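Local coordinates for protein peptidoglycan D,D-transpeptidase FtsI (Yersinia pestis, PDB 6SYN) that probably cross-links peptidoglycan peptides as a class B penicillin-binding protein and holds a penicillin-derived ligand in its transpeptidase pocket, at residues Gln87-Pro90 with Ala91-Asp94; Val126-Ile129 with Asp130-Ile134; Leu185-Leu188 with Val189-Leu193; Val267-Glu270 with Asn271-Leu274; Arg351-Asp354 with Ile355-Ala358. One frame throughout, in Å; residues are numbered along the deposited sequence.

Interaction 1 (Gln87-Pro90 with Ala91-Asp94); sequences QVNP and AIGD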
loop_
_atom_site.group_PDB
_atom_site.type_symbol
_atom_site.label_atom_id
_atom_site.label_comp_id
_atom_site.label_asym_id
_atom_site.label_seq_id
_atom_site.Cartn_x
_atom_site.Cartn_y
_atom_site.Cartn_z
ATOM N N GLN A 87 -0.674 -7.693 -29.956
ATOM C CA GLN A 87 -1.107 -6.633 -30.900
ATOM C C GLN A 87 -0.118 -6.572 -32.068
ATOM O O GLN A 87 1.103 -6.508 -31.812
ATOM C CB GLN A 87 -1.136 -5.294 -30.161
ATOM C CG GLN A 87 -2.268 -4.369 -30.572
ATOM C CD GLN A 87 -2.321 -3.146 -29.689
ATOM O OE1 GLN A 87 -3.046 -3.100 -28.699
ATOM N NE2 GLN A 87 -1.524 -2.146 -30.031
ATOM N N VAL A 88 -0.626 -6.591 -33.300
ATOM C CA VAL A 88 0.184 -6.329 -34.523
ATOM C C VAL A 88 -0.751 -5.813 -35.623
ATOM O O VAL A 88 -1.898 -6.299 -35.690
ATOM C CB VAL A 88 0.983 -7.583 -34.933
ATOM C CG1 VAL A 88 0.352 -8.336 -36.097
ATOM C CG2 VAL A 88 2.429 -7.233 -35.241
ATOM N N ASN A 89 -0.276 -4.847 -36.422
ATOM C CA ASN A 89 -1.041 -4.183 -37.511
ATOM C C ASN A 89 -1.294 -5.200 -38.623
ATOM O O ASN A 89 -0.532 -6.150 -38.778
ATOM C CB ASN A 89 -0.347 -2.903 -37.999
ATOM C CG ASN A 89 0.996 -3.122 -38.668
ATOM O OD1 ASN A 89 1.409 -4.249 -38.915
ATOM N ND2 ASN A 89 1.689 -2.039 -38.978
ATOM N N PRO A 90 -2.406 -5.078 -39.382
ATOM C CA PRO A 90 -2.661 -5.931 -40.545
ATOM C C PRO A 90 -1.437 -6.282 -41.408
ATOM O O PRO A 90 -1.292 -7.444 -41.725
ATOM C CB PRO A 90 -3.645 -5.062 -41.341
ATOM C CG PRO A 90 -4.481 -4.398 -40.266
ATOM C CD PRO A 90 -3.522 -4.155 -39.119
ATOM N N ALA A 91 -0.604 -5.290 -41.754
ATOM C CA ALA A 91 0.589 -5.421 -42.629
ATOM C C ALA A 91 1.485 -6.552 -42.124
ATOM O O ALA A 91 1.770 -7.488 -42.905
ATOM C CB ALA A 91 1.362 -4.127 -42.670
ATOM N N ILE A 92 1.902 -6.451 -40.860
ATOM C CA ILE A 92 2.785 -7.434 -40.162
ATOM C C ILE A 92 2.022 -8.759 -40.010
ATOM O O ILE A 92 2.590 -9.809 -40.369
ATOM C CB ILE A 92 3.256 -6.870 -38.803
ATOM C CG1 ILE A 92 4.053 -5.567 -38.956
ATOM C CG2 ILE A 92 4.038 -7.919 -38.025
ATOM C CD1 ILE A 92 5.503 -5.756 -39.340
ATOM N N GLY A 93 0.783 -8.696 -39.502
ATOM C CA GLY A 93 -0.111 -9.852 -39.272
ATOM C C GLY A 93 -0.361 -10.644 -40.544
ATOM O O GLY A 93 -0.435 -11.881 -40.463
ATOM N N ASP A 94 -0.469 -9.956 -41.682
ATOM C CA ASP A 94 -0.684 -10.566 -43.021
ATOM C C ASP A 94 0.601 -11.276 -43.471
ATOM O O ASP A 94 0.489 -12.325 -44.132
ATOM C CB ASP A 94 -1.140 -9.511 -44.035
ATOM C CG ASP A 94 -1.901 -10.071 -45.224
ATOM O OD1 ASP A 94 -2.937 -10.744 -44.996
ATOM O OD2 ASP A 94 -1.456 -9.829 -46.368
#

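Interaction 2 (Val126-Ile129 with Asp130-Ile134); sequences VTNI and DGQGI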
loop_
_atom_site.group_PDB
_atom_site.type_symbol
_atom_site.label_atom_id
_atom_site.label_comp_id
_atom_site.label_asym_id
_atom_site.label_seq_id
_atom_site.Cartn_x
_atom_site.Cartn_y
_atom_site.Cartn_z
ATOM N N VAL A 126 -4.567 -8.328 -13.557
ATOM C CA VAL A 126 -4.543 -8.784 -14.979
ATOM C C VAL A 126 -5.513 -9.956 -15.149
ATOM O O VAL A 126 -6.164 -10.342 -14.159
ATOM C CB VAL A 126 -3.117 -9.159 -15.416
ATOM C CG1 VAL A 126 -2.286 -7.925 -15.714
ATOM C CG2 VAL A 126 -2.430 -10.031 -14.382
ATOM N N THR A 127 -5.609 -10.472 -16.373
ATOM C CA THR A 127 -6.380 -11.685 -16.732
ATOM C C THR A 127 -5.420 -12.793 -17.163
ATOM O O THR A 127 -4.286 -12.480 -17.564
ATOM C CB THR A 127 -7.364 -11.403 -17.871
ATOM O OG1 THR A 127 -6.577 -11.082 -19.019
ATOM C CG2 THR A 127 -8.338 -10.292 -17.543
ATOM N N ASN A 128 -5.881 -14.042 -17.091
ATOM C CA ASN A 128 -5.149 -15.224 -17.610
ATOM C C ASN A 128 -5.339 -15.286 -19.124
ATOM O O ASN A 128 -6.134 -14.497 -19.665
ATOM C CB ASN A 128 -5.589 -16.530 -16.938
ATOM C CG ASN A 128 -7.034 -16.901 -17.186
ATOM O OD1 ASN A 128 -7.668 -16.396 -18.107
ATOM N ND2 ASN A 128 -7.568 -17.779 -16.356
ATOM N N ILE A 129 -4.646 -16.229 -19.754
ATOM C CA ILE A 129 -4.707 -16.540 -21.211
ATOM C C ILE A 129 -6.172 -16.659 -21.667
ATOM O O ILE A 129 -6.525 -15.999 -22.663
ATOM C CB ILE A 129 -3.827 -17.786 -21.479
ATOM C CG1 ILE A 129 -2.529 -17.396 -22.194
ATOM C CG2 ILE A 129 -4.563 -18.903 -22.209
ATOM C CD1 ILE A 129 -1.758 -16.276 -21.519
ATOM N N ASP A 130 -7.008 -17.410 -20.943
ATOM C CA ASP A 130 -8.428 -17.673 -21.314
ATOM C C ASP A 130 -9.242 -16.374 -21.239
ATOM O O ASP A 130 -10.245 -16.283 -21.971
ATOM C CB ASP A 130 -9.034 -18.792 -20.459
ATOM C CG ASP A 130 -8.535 -20.182 -20.830
ATOM O OD1 ASP A 130 -7.437 -20.270 -21.411
ATOM O OD2 ASP A 130 -9.253 -21.167 -20.544
ATOM N N GLY A 131 -8.833 -15.411 -20.400
ATOM C CA GLY A 131 -9.462 -14.077 -20.290
ATOM C C GLY A 131 -10.218 -13.887 -18.985
ATOM O O GLY A 131 -11.064 -12.975 -18.930
ATOM N N GLN A 132 -9.927 -14.710 -17.971
ATOM C CA GLN A 132 -10.510 -14.614 -16.604
ATOM C C GLN A 132 -9.555 -13.810 -15.716
ATOM O O GLN A 132 -8.340 -14.065 -15.795
ATOM C CB GLN A 132 -10.697 -15.994 -15.966
ATOM C CG GLN A 132 -11.234 -17.070 -16.901
ATOM C CD GLN A 132 -11.024 -18.448 -16.321
ATOM O OE1 GLN A 132 -11.249 -18.682 -15.135
ATOM N NE2 GLN A 132 -10.582 -19.375 -17.155
ATOM N N GLY A 133 -10.078 -12.887 -14.903
ATOM C CA GLY A 133 -9.286 -12.150 -13.901
ATOM C C GLY A 133 -8.652 -13.109 -12.908
ATOM O O GLY A 133 -9.374 -14.002 -12.422
ATOM N N ILE A 134 -7.350 -12.956 -12.639
ATOM C CA ILE A 134 -6.579 -13.837 -11.707
ATOM C C ILE A 134 -5.993 -13.027 -10.541
ATOM O O ILE A 134 -5.441 -13.668 -9.621
ATOM C CB ILE A 134 -5.484 -14.626 -12.456
ATOM C CG1 ILE A 134 -4.490 -13.710 -13.180
ATOM C CG2 ILE A 134 -6.119 -15.635 -13.401
ATOM C CD1 ILE A 134 -3.149 -14.351 -13.469
#

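Interaction 3 (Leu185-Leu188 with Val189-Leu193); sequences LQAL and VYREL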
loop_
_atom_site.group_PDB
_atom_site.type_symbol
_atom_site.label_atom_id
_atom_site.label_comp_id
_atom_site.label_asym_id
_atom_site.label_seq_id
_atom_site.Cartn_x
_atom_site.Cartn_y
_atom_site.Cartn_z
ATOM N N LEU A 185 -3.642 10.998 -8.549
ATOM C CA LEU A 185 -3.136 10.836 -7.160
ATOM C C LEU A 185 -2.396 9.497 -7.041
ATOM O O LEU A 185 -1.386 9.454 -6.321
ATOM C CB LEU A 185 -4.298 10.933 -6.161
ATOM C CG LEU A 185 -5.104 12.235 -6.160
ATOM C CD1 LEU A 185 -6.018 12.293 -4.946
ATOM C CD2 LEU A 185 -4.215 13.470 -6.188
ATOM N N GLN A 186 -2.862 8.450 -7.731
ATOM C CA GLN A 186 -2.143 7.148 -7.813
ATOM C C GLN A 186 -0.790 7.371 -8.504
ATOM O O GLN A 186 0.226 6.818 -8.021
ATOM C CB GLN A 186 -2.983 6.094 -8.539
ATOM C CG GLN A 186 -2.340 4.710 -8.554
ATOM C CD GLN A 186 -2.429 3.990 -7.230
ATOM O OE1 GLN A 186 -3.009 4.483 -6.266
ATOM N NE2 GLN A 186 -1.850 2.800 -7.174
ATOM N N ALA A 187 -0.780 8.160 -9.582
ATOM C CA ALA A 187 0.426 8.527 -10.361
ATOM C C ALA A 187 1.416 9.249 -9.442
ATOM O O ALA A 187 2.601 8.858 -9.435
ATOM C CB ALA A 187 0.048 9.374 -11.550
ATOM N N LEU A 188 0.938 10.241 -8.680
ATOM C CA LEU A 188 1.768 11.018 -7.721
ATOM C C LEU A 188 2.268 10.094 -6.609
ATOM O O LEU A 188 3.477 10.096 -6.327
ATOM C CB LEU A 188 0.962 12.163 -7.110
ATOM C CG LEU A 188 1.650 12.837 -5.926
ATOM C CD1 LEU A 188 2.971 13.457 -6.361
ATOM C CD2 LEU A 188 0.752 13.874 -5.278
ATOM N N VAL A 189 1.357 9.369 -5.968
ATOM C CA VAL A 189 1.697 8.431 -4.861
ATOM C C VAL A 189 2.757 7.446 -5.370
ATOM O O VAL A 189 3.863 7.440 -4.809
ATOM C CB VAL A 189 0.448 7.715 -4.314
ATOM C CG1 VAL A 189 0.815 6.511 -3.462
ATOM C CG2 VAL A 189 -0.434 8.668 -3.523
ATOM N N TYR A 190 2.442 6.656 -6.399
ATOM C CA TYR A 190 3.318 5.558 -6.881
ATOM C C TYR A 190 4.692 6.113 -7.276
ATOM O O TYR A 190 5.703 5.456 -6.974
ATOM C CB TYR A 190 2.699 4.802 -8.058
ATOM C CG TYR A 190 3.675 3.866 -8.723
ATOM C CD1 TYR A 190 3.916 2.600 -8.214
ATOM C CD2 TYR A 190 4.412 4.277 -9.823
ATOM C CE1 TYR A 190 4.838 1.753 -8.805
ATOM C CE2 TYR A 190 5.335 3.442 -10.426
ATOM C CZ TYR A 190 5.548 2.174 -9.917
ATOM O OH TYR A 190 6.456 1.354 -10.516
ATOM N N ARG A 191 4.733 7.271 -7.940
ATOM C CA ARG A 191 5.982 7.854 -8.501
ATOM C C ARG A 191 6.931 8.233 -7.358
ATOM O O ARG A 191 8.150 8.011 -7.498
ATOM C CB ARG A 191 5.650 9.053 -9.393
ATOM C CG ARG A 191 6.817 9.989 -9.671
ATOM C CD ARG A 191 6.470 10.964 -10.780
ATOM N NE ARG A 191 5.432 11.951 -10.457
ATOM C CZ ARG A 191 4.113 11.818 -10.672
ATOM N NH1 ARG A 191 3.297 12.814 -10.361
ATOM N NH2 ARG A 191 3.604 10.710 -11.183
ATOM N N GLU A 192 6.400 8.794 -6.273
ATOM C CA GLU A 192 7.206 9.198 -5.091
ATOM C C GLU A 192 7.703 7.937 -4.377
ATOM O O GLU A 192 8.873 7.925 -3.949
ATOM C CB GLU A 192 6.382 10.114 -4.184
ATOM C CG GLU A 192 6.041 11.440 -4.839
ATOM C CD GLU A 192 7.249 12.266 -5.243
ATOM O OE1 GLU A 192 8.288 12.153 -4.577
ATOM O OE2 GLU A 192 7.146 13.016 -6.224
ATOM N N LEU A 193 6.850 6.914 -4.282
ATOM C CA LEU A 193 7.126 5.647 -3.555
ATOM C C LEU A 193 8.218 4.865 -4.292
ATOM O O LEU A 193 9.258 4.567 -3.680
ATOM C CB LEU A 193 5.832 4.831 -3.484
ATOM C CG LEU A 193 5.958 3.466 -2.814
ATOM C CD1 LEU A 193 6.168 3.627 -1.315
ATOM C CD2 LEU A 193 4.736 2.605 -3.104
#

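Interaction 4 (Val267-Glu270 with Asn271-Leu274); sequences VVKE and NSVL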
loop_
_atom_site.group_PDB
_atom_site.type_symbol
_atom_site.label_atom_id
_atom_site.label_comp_id
_atom_site.label_asym_id
_atom_site.label_seq_id
_atom_site.Cartn_x
_atom_site.Cartn_y
_atom_site.Cartn_z
ATOM N N VAL A 267 -5.138 9.180 33.326
ATOM C CA VAL A 267 -3.767 8.794 33.774
ATOM C C VAL A 267 -2.864 10.034 33.710
ATOM O O VAL A 267 -1.974 10.171 34.581
ATOM C CB VAL A 267 -3.238 7.631 32.913
ATOM C CG1 VAL A 267 -1.722 7.512 32.941
ATOM C CG2 VAL A 267 -3.885 6.318 33.313
ATOM N N VAL A 268 -3.093 10.896 32.716
ATOM C CA VAL A 268 -2.323 12.153 32.463
ATOM C C VAL A 268 -3.300 13.236 31.996
ATOM O O VAL A 268 -4.488 12.919 31.767
ATOM C CB VAL A 268 -1.204 11.954 31.418
ATOM C CG1 VAL A 268 0.002 11.232 31.995
ATOM C CG2 VAL A 268 -1.702 11.241 30.169
ATOM N N LYS A 269 -2.789 14.461 31.858
ATOM C CA LYS A 269 -3.484 15.634 31.269
ATOM C C LYS A 269 -2.562 16.236 30.198
ATOM O O LYS A 269 -1.341 16.023 30.299
ATOM C CB LYS A 269 -3.850 16.602 32.401
ATOM C CG LYS A 269 -4.386 15.921 33.658
ATOM C CD LYS A 269 -5.159 16.811 34.604
ATOM C CE LYS A 269 -6.548 17.153 34.105
ATOM N NZ LYS A 269 -6.569 18.465 33.417
ATOM N N GLU A 270 -3.115 16.944 29.208
ATOM C CA GLU A 270 -2.365 17.474 28.031
ATOM C C GLU A 270 -0.961 17.923 28.435
ATOM O O GLU A 270 0.010 17.532 27.752
ATOM C CB GLU A 270 -3.008 18.728 27.445
ATOM C CG GLU A 270 -4.316 18.495 26.728
ATOM C CD GLU A 270 -5.065 19.789 26.455
ATOM O OE1 GLU A 270 -4.855 20.757 27.218
ATOM O OE2 GLU A 270 -5.841 19.833 25.481
ATOM N N ASN A 271 -0.879 18.753 29.480
ATOM C CA ASN A 271 0.336 19.528 29.841
ATOM C C ASN A 271 1.136 18.765 30.906
ATOM O O ASN A 271 2.075 19.369 31.462
ATOM C CB ASN A 271 -0.036 20.965 30.231
ATOM C CG ASN A 271 -0.018 21.920 29.051
ATOM O OD1 ASN A 271 0.966 22.627 28.829
ATOM N ND2 ASN A 271 -1.090 21.945 28.276
ATOM N N SER A 272 0.825 17.479 31.140
ATOM C CA SER A 272 1.544 16.576 32.083
ATOM C C SER A 272 2.986 16.331 31.615
ATOM O O SER A 272 3.234 16.411 30.398
ATOM C CB SER A 272 0.826 15.263 32.252
ATOM O OG SER A 272 -0.464 15.452 32.814
ATOM N N VAL A 273 3.879 16.003 32.555
ATOM C CA VAL A 273 5.342 15.801 32.332
ATOM C C VAL A 273 5.783 14.520 33.051
ATOM O O VAL A 273 5.683 14.478 34.295
ATOM C CB VAL A 273 6.170 17.006 32.821
ATOM C CG1 VAL A 273 7.662 16.798 32.589
ATOM C CG2 VAL A 273 5.715 18.313 32.189
ATOM N N LEU A 274 6.299 13.546 32.289
ATOM C CA LEU A 274 6.727 12.201 32.765
ATOM C C LEU A 274 8.256 12.113 32.775
ATOM O O LEU A 274 8.891 12.639 31.836
ATOM C CB LEU A 274 6.125 11.125 31.852
ATOM C CG LEU A 274 4.748 10.601 32.265
ATOM C CD1 LEU A 274 3.729 11.722 32.319
ATOM C CD2 LEU A 274 4.268 9.507 31.327
#

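Interaction 5 (Arg351-Asp354 with Ile355-Ala358); sequences RWSD and IERA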
loop_
_atom_site.group_PDB
_atom_site.type_symbol
_atom_site.label_atom_id
_atom_site.label_comp_id
_atom_site.label_asym_id
_atom_site.label_seq_id
_atom_site.Cartn_x
_atom_site.Cartn_y
_atom_site.Cartn_z
ATOM N N ARG A 351 -4.003 -12.337 29.765
ATOM C CA ARG A 351 -2.991 -12.303 30.855
ATOM C C ARG A 351 -1.634 -11.882 30.279
ATOM O O ARG A 351 -0.866 -12.765 29.853
ATOM C CB ARG A 351 -2.910 -13.676 31.529
ATOM C CG ARG A 351 -1.952 -13.745 32.711
ATOM C CD ARG A 351 -0.905 -14.831 32.531
ATOM N NE ARG A 351 -1.497 -16.122 32.178
ATOM C CZ ARG A 351 -0.883 -17.109 31.512
ATOM N NH1 ARG A 351 0.372 -16.982 31.105
ATOM N NH2 ARG A 351 -1.536 -18.229 31.251
ATOM N N TRP A 352 -1.356 -10.576 30.285
ATOM C CA TRP A 352 -0.132 -9.966 29.703
ATOM C C TRP A 352 0.951 -9.841 30.774
ATOM O O TRP A 352 0.603 -9.507 31.921
ATOM C CB TRP A 352 -0.440 -8.583 29.131
ATOM C CG TRP A 352 -1.341 -8.550 27.938
ATOM C CD1 TRP A 352 -2.611 -9.039 27.829
ATOM C CD2 TRP A 352 -1.046 -7.909 26.685
ATOM N NE1 TRP A 352 -3.115 -8.771 26.584
ATOM C CE2 TRP A 352 -2.179 -8.079 25.860
ATOM C CE3 TRP A 352 0.065 -7.223 26.181
ATOM C CZ2 TRP A 352 -2.223 -7.585 24.557
ATOM C CZ3 TRP A 352 0.016 -6.732 24.895
ATOM C CH2 TRP A 352 -1.113 -6.912 24.097
ATOM N N SER A 353 2.213 -10.059 30.395
ATOM C CA SER A 353 3.409 -9.649 31.176
ATOM C C SER A 353 3.579 -8.135 31.041
ATOM O O SER A 353 3.024 -7.550 30.095
ATOM C CB SER A 353 4.649 -10.389 30.742
ATOM O OG SER A 353 4.958 -10.125 29.381
ATOM N N ASP A 354 4.318 -7.531 31.969
ATOM C CA ASP A 354 4.533 -6.063 32.060
ATOM C C ASP A 354 5.363 -5.588 30.857
ATOM O O ASP A 354 5.091 -4.478 30.359
ATOM C CB ASP A 354 5.143 -5.719 33.419
ATOM C CG ASP A 354 4.163 -5.890 34.569
ATOM O OD1 ASP A 354 3.147 -6.603 34.387
ATOM O OD2 ASP A 354 4.420 -5.302 35.635
ATOM N N ILE A 355 6.324 -6.398 30.399
ATOM C CA ILE A 355 7.165 -6.109 29.195
ATOM C C ILE A 355 6.296 -6.204 27.933
ATOM O O ILE A 355 6.546 -5.428 26.991
ATOM C CB ILE A 355 8.414 -7.021 29.111
ATOM C CG1 ILE A 355 9.301 -6.687 27.904
ATOM C CG2 ILE A 355 8.037 -8.499 29.105
ATOM C CD1 ILE A 355 9.688 -5.229 27.774
ATOM N N GLU A 356 5.317 -7.113 27.902
ATOM C CA GLU A 356 4.406 -7.278 26.737
ATOM C C GLU A 356 3.548 -6.014 26.607
ATOM O O GLU A 356 3.523 -5.432 25.506
ATOM C CB GLU A 356 3.593 -8.565 26.867
ATOM C CG GLU A 356 4.375 -9.787 26.412
ATOM C CD GLU A 356 3.815 -11.140 26.819
ATOM O OE1 GLU A 356 2.836 -11.176 27.597
ATOM O OE2 GLU A 356 4.360 -12.157 26.347
ATOM N N ARG A 357 2.924 -5.585 27.708
ATOM C CA ARG A 357 2.136 -4.326 27.823
ATOM C C ARG A 357 2.957 -3.138 27.305
ATOM O O ARG A 357 2.420 -2.364 26.493
ATOM C CB ARG A 357 1.708 -4.117 29.279
ATOM C CG ARG A 357 0.659 -5.119 29.743
ATOM C CD ARG A 357 0.580 -5.251 31.247
ATOM N NE ARG A 357 -0.069 -4.100 31.850
ATOM C CZ ARG A 357 -0.195 -3.898 33.154
ATOM N NH1 ARG A 357 0.292 -4.777 34.018
ATOM N NH2 ARG A 357 -0.808 -2.814 33.595
ATOM N N ALA A 358 4.208 -3.007 27.755
ATOM C CA ALA A 358 5.154 -1.944 27.335
ATOM C C ALA A 358 5.378 -2.007 25.817
ATOM O O ALA A 358 5.144 -0.997 25.140
ATOM C CB ALA A 358 6.457 -2.076 28.087
#

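Interaction 1 (Gln87-Pro90 with Ala91-Asp94)
The amide of N89 is the flat group in this contact, and it meets I92 with its oxygen. N89 OD1 accepts the backbone N-H of I92 at 3.0 Å. The bond is fairly straight at the hydrogen (163°), but the N-H arrives tilted 29° from the carbonyl plane. The A91 methyl CB sits 3.8 Å from the same N89 OD1, and the CG1 branch of I92 also lies against it. A chi1 of 65° places N89 CG between the backbone N and the carbonyl carbon, and this turns the amide back over the first turn. N89 is therefore the N-cap of helix 90-97. Its backbone helps as well: G93 N donates to N89 O at 3.0 Å, and D94 N bonds to P90 O one residue on. Next to the cap, V88 and I92 cross at about a right angle and touch through their CG2 methyls. V88 CG1 rests 3.5 Å from G93 CA. V88 also pairs by backbone with N34, and strand 82-88 leads through N89 into the helix within the dimerisation domain. P90 has no N-H and needs no acceptor at the first helical position. The two carbonyl oxygens of N89, side chain and backbone, take the N-H groups of I92 and G93. Their partial negative charge probably suits the positive end of the helix.

Interaction 2 (Val126-Ile129 with Asp130-Ile134)
V126-I129 and D130-I134 fold back on each other, with end-to-end directions 149° apart. T127 and G133 face each other as a non-hydrogen-bonded antiparallel pair, their CA atoms 4.1 Å apart. Two backbone bonds flank the pair: N128 N to Q132 O at 2.8 Å, and I134 N to V126 O at 3.2 Å. A type I turn runs from N128 to G131. Its closing bond, G131 N to N128 O, is weak. G131 has a positive phi of 110°, where a CB would press on the preceding carbonyl oxygen. A type I turn followed by such a glycine resembles the G1-bulge hairpin, although neither arm is a regular strand. The hairpin lies between helices 121-124 and 136-140 in the dimerisation domain, and G133 N is held by D142. The N128 side chain reinforces the turn. With chi1 at 63°, its amide folds in over the loop, and OD1 takes two N-H groups. G131 N donates to N128 OD1 at 2.8 Å, nearly in line with the C=O bond. Q132 N donates to the same oxygen from above the carbonyl plane. The other end of the N128 amide meets the Q132 side chain, with ND2 3.5 Å from Q132 CD and the two amide planes almost perpendicular. The CG2 methyl of I134 packs 3.7 Å from N128 CB. I129 points away from the turn and reaches F81. V126 touches Y114, P228 and M239.

Interaction 3 (Leu185-Leu188 with Val189-Leu193)
R191 bends back along the helix to L188 and A187. Its CG is anti to the backbone N (chi1 162°), and the chain then turns at chi3 (68°). This brings the guanidinium over the preceding turn, with one face on the backbone of L188. R191 NH1 is 3.5 Å from L188 CA. A187 CB lies at the edge of the same group, in its plane, 3.8 Å from R191 NH2. The L188 side chain crosses that of R191 at a slant and also meets E192: its CD1 branch is 4.0 Å from E192 CG. A chi1 of -65° puts E192 CG beside its own backbone N, close to L188; the bend at chi2 then turns the carboxylate. The backbone beneath is regular alpha-helix: V189 N bonds to L185 O at 2.8 Å, Y190 N to Q186 O, R191 N to A187 O and E192 N to L188 O at 3.2 Å. Helix 183-199 lies on the five-stranded antiparallel sheet of the transpeptidase fold, beside helix 492-505. L185 and V189 face that sheet and that helix, where they touch L209, A207, T505 and I498. The CG2 methyl of V189 also stands next to L185 O. The polar ends of Q186 and Y190 point away from the contact. Q186 NE2 donates to the carbonyls of M220 and V119. Y190 OH bonds to Q118, while its side chain touches A221 and S225.

Interaction 4 (Val267-Glu270 with Asn271-Leu274)
A chi1 of -62° swings S272 OG beside its own backbone N, on the side facing K269. There the hydroxyl oxygen accepts the backbone N-H of K269 at 2.7 Å, in a fairly straight bond. V268 has a chi1 of -77°, which sends CG1 toward L274. V268 CG1 and L274 CD1 touch at 3.8 Å, with the side chains crossing at about a right angle. The backbone bond between K269 and S272 runs the other way: S272 N donates to K269 O at 2.7 Å, from above the carbonyl plane. It closes a type I beta turn, K269-E270-N271-S272. S272 thus grips K269 twice, by its backbone N-H and by its side-chain oxygen. The turn links the loop after helix 255-264 to strand 273-275 in the transpeptidase domain. That strand pairs antiparallel with strand 294-296, through backbone bonds between L274 and L295. V268 and S272 both touch V297 of helix 297-303. V268 and L274 share L312 of helix 306-314, so their mutual contact extends an apolar patch. K269 CB and S272 OG are 3.6 Å apart; beyond this the lysine chain bends at chi3 and leads away. At the corner of the turn, E270 and N271 lie at a slant to each other. N271 ND2 is 3.8 Å from E270 CB, and the carboxylate and amide planes are 66° apart. The E270 carboxylate is held elsewhere: its OE2 bonds to the hydroxyl of T411 in helix 406-416.

Interaction 5 (Arg351-Asp354 with Ile355-Ala358)
I355 meets the S353 side chain first, with CG2 3.5 Å from S353 OG. I355 also touches H284 and I286, and its N donates to N282 OD1. E356 comes next and forms a capping box with S353, the N-cap of helix 354-360. S353 N donates to E356 OE1 at 3.1 Å in a nearly straight bond (169°); the N-H reaches OE1 from above the carboxylate plane. The return bond, E356 N to S353 OG, is weak at 3.4 Å. E356 OE1 also forms a salt bridge with K349 NZ. R357 N bonds to S353 O at 3.1 Å. The W352 ring approaches here by its edge, with CE3 3.6 Å from R357 N, and W352 CB packs on R357 CG. The R357 chain bends at chi3 and lies alongside D354. Their salt bridge is long, with a weak bond from R357 NH1 to D354 OD1 at 3.4 Å and planes almost perpendicular. R357 NH2 also bonds to M316 O. A358 N donates to D354 O, and the A358 side chain is about 11 Å from the bound ligand. Two carboxylates thus gather at the helix start, where their negative charge probably suits the positive end of the dipole.

How the interactions relate
From the N terminus the five contacts follow one another in series, and none nests in or crosses another. Each is a local bend or helical turn of continuous chain. Interactions 1 and 2 belong to the dimerisation domain, with centres about 24 Å apart: one starts a helix after a strand, the other closes a hairpin between helices. Interaction 3 lies between the two ends, on a helix against the transpeptidase sheet. Interactions 4 and 5 lie in the transpeptidase domain, centres about 22 Å apart; one leads into a strand, the other into a helix. Both touch helix 306-314. The centres of interactions 1 and 4 are about 73 Å apart.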